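Local structure of leucine rich repeat and phosphatase domain containing protein (Entamoeba histolytica, 3EMU) at residues Tyr30-Val42 against Phe79-Ile93. The protein probably removes phosphate groups from phosphorylated protein substrates as a dual-specificity phosphatase. Numbering follows the deposited sequence.
Sequences YIHNNNISSILLV and FIIRSIQRKEGVLII
Two neighbouring parallel strands of the dual-specificity phosphatase sheet, 36-42 and 89-93, meet here, with the end of helix 68-85 packed over one face. The pairing starts with Gly89 N on Asn35 O; a beta bulge follows at Ser37, where Gly89 O accepts from both Ser37 N (3.0 Å) and Ser38 N (3.3 Å), and the register slips by one residue. Beyond it the ladder is regular, running from Leu91 N to Ser38 O through to Val42 N on Ile93 O. Ser37 OG, lying between its own backbone N and carbonyl carbon (chi1 47°), donates to Glu88 OE1 at 2.7 Å, from above the carboxylate plane. On the helix-covered face, Phe79 lies obliquely against strand 36-42, its CZ 3.7 Å from Ser38 CB, while its CD2 meets Leu40 CD1 at 3.9 Å. The Leu40 and Ile80 side chains cross at about a right angle, with Leu40 CD2 4.1 Å from Ile80 CG1. Ser38 OG takes a weak bond from Arg86 NH2, at the guanidinium edge. The reverse face carries Ile36, whose CG2 sits 4.0 Å from Leu91 CB, with Ile39 and Ile93 farther along. Strand 55-59 flanks 36-42 and strand 17-21 flanks 89-94, so both strands are interior; helix 100-112 packs against Ile80 through Phe108.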
loop_
_atom_site.group_PDB
_atom_site.type_symbol
_atom_site.label_atom_id
_atom_site.label_comp_id
_atom_site.label_asym_id
_atom_site.label_seq_id
_atom_site.Cartn_x
_atom_site.Cartn_y
_atom_site.Cartn_z
ATOM N N TYR A 30 -5.286 17.655 2.907
ATOM C CA TYR A 30 -5.716 16.294 3.154
ATOM C C TYR A 30 -4.763 15.583 4.122
ATOM O O TYR A 30 -5.193 14.906 5.035
ATOM C CB TYR A 30 -5.782 15.497 1.844
ATOM C CG TYR A 30 -6.237 14.053 2.012
ATOM C CD1 TYR A 30 -7.543 13.680 1.738
ATOM C CD2 TYR A 30 -5.354 13.089 2.461
ATOM C CE1 TYR A 30 -7.951 12.372 1.897
ATOM C CE2 TYR A 30 -5.748 11.777 2.627
ATOM C CZ TYR A 30 -7.036 11.419 2.352
ATOM O OH TYR A 30 -7.402 10.105 2.494
ATOM N N ILE A 31 -3.468 15.737 3.878
ATOM C CA ILE A 31 -2.450 15.186 4.717
ATOM C C ILE A 31 -2.591 15.740 6.144
ATOM O O ILE A 31 -2.651 14.988 7.124
ATOM C CB ILE A 31 -1.069 15.506 4.084
ATOM C CG1 ILE A 31 -0.865 14.629 2.841
ATOM C CG2 ILE A 31 0.082 15.347 5.069
ATOM C CD1 ILE A 31 0.482 14.851 2.151
ATOM N N HIS A 32 -2.673 17.063 6.267
ATOM C CA HIS A 32 -2.790 17.740 7.569
ATOM C C HIS A 32 -4.036 17.298 8.329
ATOM O O HIS A 32 -3.987 16.991 9.495
ATOM C CB HIS A 32 -2.800 19.280 7.400
ATOM C CG HIS A 32 -3.044 20.034 8.679
ATOM N ND1 HIS A 32 -4.302 20.425 9.086
ATOM C CD2 HIS A 32 -2.191 20.451 9.647
ATOM C CE1 HIS A 32 -4.214 21.047 10.252
ATOM N NE2 HIS A 32 -2.944 21.079 10.613
ATOM N N ASN A 33 -5.166 17.285 7.646
ATOM C CA ASN A 33 -6.422 16.943 8.323
ATOM C C ASN A 33 -6.591 15.453 8.701
ATOM O O ASN A 33 -7.448 15.112 9.499
ATOM C CB ASN A 33 -7.645 17.411 7.499
ATOM C CG ASN A 33 -7.773 18.957 7.407
ATOM O OD1 ASN A 33 -7.005 19.725 8.026
ATOM N ND2 ASN A 33 -8.759 19.410 6.619
ATOM N N ASN A 34 -5.832 14.562 8.082
ATOM C CA ASN A 34 -5.913 13.140 8.377
ATOM C C ASN A 34 -4.712 12.686 9.185
ATOM O O ASN A 34 -4.445 11.501 9.266
ATOM C CB ASN A 34 -5.965 12.345 7.082
ATOM C CG ASN A 34 -7.294 12.442 6.418
ATOM O OD1 ASN A 34 -8.228 11.743 6.810
ATOM N ND2 ASN A 34 -7.412 13.306 5.403
ATOM N N ASN A 35 -3.973 13.658 9.718
ATOM C CA ASN A 35 -2.827 13.415 10.578
ATOM C C ASN A 35 -1.790 12.462 10.027
ATOM O O ASN A 35 -1.246 11.635 10.775
ATOM C CB ASN A 35 -3.287 12.890 11.949
ATOM C CG ASN A 35 -4.278 13.816 12.609
ATOM O OD1 ASN A 35 -5.493 13.556 12.606
ATOM N ND2 ASN A 35 -3.774 14.923 13.167
ATOM N N ILE A 36 -1.488 12.598 8.740
ATOM C CA ILE A 36 -0.527 11.743 8.104
ATOM C C ILE A 36 0.889 12.239 8.362
ATOM O O ILE A 36 1.213 13.405 8.152
ATOM C CB ILE A 36 -0.859 11.631 6.597
ATOM C CG1 ILE A 36 -2.151 10.819 6.410
ATOM C CG2 ILE A 36 0.335 11.081 5.820
ATOM C CD1 ILE A 36 -2.840 11.009 5.023
ATOM N N SER A 37 1.761 11.349 8.817
ATOM C CA SER A 37 3.111 11.753 9.174
ATOM C C SER A 37 4.087 10.817 8.548
ATOM O O SER A 37 5.286 10.926 8.791
ATOM C CB SER A 37 3.326 11.742 10.703
ATOM O OG SER A 37 2.834 10.528 11.264
ATOM N N SER A 38 3.585 9.873 7.761
ATOM C CA SER A 38 4.476 8.955 7.077
ATOM C C SER A 38 4.047 8.805 5.649
ATOM O O SER A 38 2.856 8.787 5.352
ATOM C CB SER A 38 4.438 7.547 7.693
ATOM O OG SER A 38 5.164 7.488 8.880
ATOM N N ILE A 39 5.040 8.614 4.793
ATOM C CA ILE A 39 4.792 8.374 3.405
ATOM C C ILE A 39 5.624 7.202 2.921
ATOM O O ILE A 39 6.829 7.143 3.129
ATOM C CB ILE A 39 4.993 9.676 2.551
ATOM C CG1 ILE A 39 4.079 10.767 3.137
ATOM C CG2 ILE A 39 4.657 9.429 1.056
ATOM C CD1 ILE A 39 3.814 11.930 2.190
ATOM N N LEU A 40 4.937 6.259 2.280
ATOM C CA LEU A 40 5.583 5.087 1.719
ATOM C C LEU A 40 5.568 5.255 0.214
ATOM O O LEU A 40 4.522 5.243 -0.421
ATOM C CB LEU A 40 4.838 3.801 2.131
ATOM C CG LEU A 40 5.464 2.461 1.759
ATOM C CD1 LEU A 40 6.919 2.440 2.211
ATOM C CD2 LEU A 40 4.675 1.320 2.411
ATOM N N LEU A 41 6.747 5.409 -0.341
ATOM C CA LEU A 41 6.904 5.621 -1.756
ATOM C C LEU A 41 7.183 4.302 -2.395
ATOM O O LEU A 41 8.208 3.702 -2.132
ATOM C CB LEU A 41 8.072 6.580 -2.036
ATOM C CG LEU A 41 7.964 7.963 -1.349
ATOM C CD1 LEU A 41 9.244 8.806 -1.529
ATOM C CD2 LEU A 41 6.802 8.743 -1.908
ATOM N N VAL A 42 6.285 3.868 -3.275
ATOM C CA VAL A 42 6.471 2.582 -3.915
ATOM C C VAL A 42 6.981 2.760 -5.337
ATOM O O VAL A 42 6.207 2.986 -6.259
ATOM C CB VAL A 42 5.158 1.753 -3.923
ATOM C CG1 VAL A 42 5.447 0.325 -4.414
ATOM C CG2 VAL A 42 4.474 1.798 -2.545
ATOM N N PHE A 79 6.956 -0.492 8.394
ATOM C CA PHE A 79 6.832 0.973 8.339
ATOM C C PHE A 79 5.382 1.287 8.537
ATOM O O PHE A 79 5.022 2.148 9.331
ATOM C CB PHE A 79 7.350 1.438 6.957
ATOM C CG PHE A 79 7.287 2.935 6.712
ATOM C CD1 PHE A 79 8.299 3.792 7.197
ATOM C CD2 PHE A 79 6.268 3.477 5.924
ATOM C CE1 PHE A 79 8.270 5.176 6.925
ATOM C CE2 PHE A 79 6.237 4.857 5.640
ATOM C CZ PHE A 79 7.233 5.707 6.151
ATOM N N ILE A 80 4.500 0.512 7.903
ATOM C CA ILE A 80 3.060 0.752 8.130
ATOM C C ILE A 80 2.614 0.528 9.591
ATOM O O ILE A 80 1.868 1.312 10.168
ATOM C CB ILE A 80 2.199 -0.095 7.185
ATOM C CG1 ILE A 80 2.455 0.328 5.728
ATOM C CG2 ILE A 80 0.716 0.029 7.523
ATOM C CD1 ILE A 80 1.778 -0.545 4.687
ATOM N N ILE A 81 3.046 -0.569 10.194
ATOM C CA ILE A 81 2.587 -0.842 11.556
ATOM C C ILE A 81 3.219 0.169 12.513
ATOM O O ILE A 81 2.567 0.623 13.442
ATOM C CB ILE A 81 2.807 -2.351 11.976
ATOM C CG1 ILE A 81 1.676 -3.165 11.394
ATOM C CG2 ILE A 81 2.735 -2.499 13.490
ATOM C CD1 ILE A 81 1.970 -4.580 11.224
ATOM N N ARG A 82 4.470 0.559 12.270
ATOM C CA ARG A 82 5.069 1.668 13.033
ATOM C C ARG A 82 4.189 2.908 13.068
ATOM O O ARG A 82 4.202 3.664 14.032
ATOM C CB ARG A 82 6.441 2.065 12.481
ATOM C CG ARG A 82 7.058 3.278 13.171
ATOM C CD ARG A 82 8.463 3.574 12.649
ATOM N NE ARG A 82 8.541 4.639 11.641
ATOM C CZ ARG A 82 9.547 4.763 10.766
ATOM N NH1 ARG A 82 10.542 3.891 10.751
ATOM N NH2 ARG A 82 9.565 5.755 9.892
ATOM N N SER A 83 3.397 3.132 12.021
ATOM C CA SER A 83 2.611 4.353 11.958
ATOM C C SER A 83 1.277 4.158 12.676
ATOM O O SER A 83 0.743 5.086 13.301
ATOM C CB SER A 83 2.437 4.831 10.475
ATOM O OG SER A 83 1.450 5.850 10.323
ATOM N N ILE A 84 0.706 2.970 12.526
ATOM C CA ILE A 84 -0.503 2.614 13.269
ATOM C C ILE A 84 -0.229 2.721 14.805
ATOM O O ILE A 84 -1.026 3.266 15.571
ATOM C CB ILE A 84 -0.952 1.189 12.921
ATOM C CG1 ILE A 84 -1.582 1.158 11.508
ATOM C CG2 ILE A 84 -1.920 0.687 13.988
ATOM C CD1 ILE A 84 -1.810 -0.221 10.911
ATOM N N GLN A 85 0.935 2.234 15.209
ATOM C CA GLN A 85 1.404 2.320 16.568
ATOM C C GLN A 85 1.444 3.754 17.149
ATOM O O GLN A 85 1.115 3.954 18.323
ATOM C CB GLN A 85 2.793 1.710 16.620
ATOM C CG GLN A 85 3.427 1.797 17.961
ATOM C CD GLN A 85 4.761 1.043 18.006
ATOM O OE1 GLN A 85 5.395 0.952 19.056
ATOM N NE2 GLN A 85 5.181 0.490 16.865
ATOM N N ARG A 86 1.858 4.734 16.336
ATOM C CA ARG A 86 1.889 6.132 16.742
ATOM C C ARG A 86 0.509 6.713 16.697
ATOM O O ARG A 86 0.310 7.857 17.085
ATOM C CB ARG A 86 2.767 6.949 15.796
ATOM C CG ARG A 86 4.242 6.570 15.857
ATOM C CD ARG A 86 5.140 7.599 15.130
ATOM N NE ARG A 86 5.258 7.285 13.715
ATOM C CZ ARG A 86 6.361 6.844 13.132
ATOM N NH1 ARG A 86 7.468 6.692 13.833
ATOM N NH2 ARG A 86 6.349 6.553 11.838
ATOM N N LYS A 87 -0.452 5.936 16.209
ATOM C CA LYS A 87 -1.789 6.459 15.968
ATOM C C LYS A 87 -1.759 7.648 14.978
ATOM O O LYS A 87 -2.468 8.655 15.141
ATOM C CB LYS A 87 -2.458 6.826 17.284
ATOM C CG LYS A 87 -3.353 5.711 17.824
ATOM C CD LYS A 87 -3.842 6.021 19.252
ATOM C CE LYS A 87 -4.611 4.833 19.870
ATOM N NZ LYS A 87 -3.692 3.701 20.309
ATOM N N GLU A 88 -0.927 7.494 13.945
ATOM C CA GLU A 88 -0.828 8.472 12.855
ATOM C C GLU A 88 -1.015 7.856 11.457
ATOM O O GLU A 88 -0.756 6.661 11.228
ATOM C CB GLU A 88 0.495 9.235 12.977
ATOM C CG GLU A 88 0.412 10.298 14.074
ATOM C CD GLU A 88 1.769 10.775 14.564
ATOM O OE1 GLU A 88 2.804 10.419 13.944
ATOM O OE2 GLU A 88 1.798 11.508 15.581
ATOM N N GLY A 89 -1.456 8.689 10.517
ATOM C CA GLY A 89 -1.668 8.232 9.138
ATOM C C GLY A 89 -0.391 7.905 8.380
ATOM O O GLY A 89 0.674 8.553 8.528
ATOM N N VAL A 90 -0.487 6.875 7.556
ATOM C CA VAL A 90 0.568 6.626 6.551
ATOM C C VAL A 90 -0.086 6.705 5.162
ATOM O O VAL A 90 -1.183 6.142 4.921
ATOM C CB VAL A 90 1.288 5.278 6.771
ATOM C CG1 VAL A 90 0.278 4.123 6.743
ATOM C CG2 VAL A 90 2.405 5.062 5.759
ATOM N N LEU A 91 0.593 7.402 4.254
ATOM C CA LEU A 91 0.097 7.552 2.883
ATOM C C LEU A 91 0.945 6.725 1.958
ATOM O O LEU A 91 2.168 6.876 1.933
ATOM C CB LEU A 91 0.129 9.022 2.454
ATOM C CG LEU A 91 -0.197 9.324 0.971
ATOM C CD1 LEU A 91 -1.603 8.818 0.566
ATOM C CD2 LEU A 91 -0.062 10.824 0.783
ATOM N N ILE A 92 0.310 5.833 1.195
ATOM C CA ILE A 92 1.090 4.901 0.371
ATOM C C ILE A 92 0.905 5.275 -1.104
ATOM O O ILE A 92 -0.216 5.347 -1.582
ATOM C CB ILE A 92 0.708 3.413 0.649
ATOM C CG1 ILE A 92 0.934 3.105 2.151
ATOM C CG2 ILE A 92 1.508 2.438 -0.256
ATOM C CD1 ILE A 92 -0.123 2.207 2.769
ATOM N N ILE A 93 2.000 5.562 -1.807
ATOM C CA ILE A 93 1.854 6.142 -3.148
ATOM C C ILE A 93 2.778 5.495 -4.171
ATOM O O ILE A 93 3.877 5.029 -3.832
ATOM C CB ILE A 93 2.049 7.689 -3.164
ATOM C CG1 ILE A 93 3.507 8.044 -2.931
ATOM C CG2 ILE A 93 1.198 8.394 -2.172
ATOM C CD1 ILE A 93 3.821 9.559 -3.212
#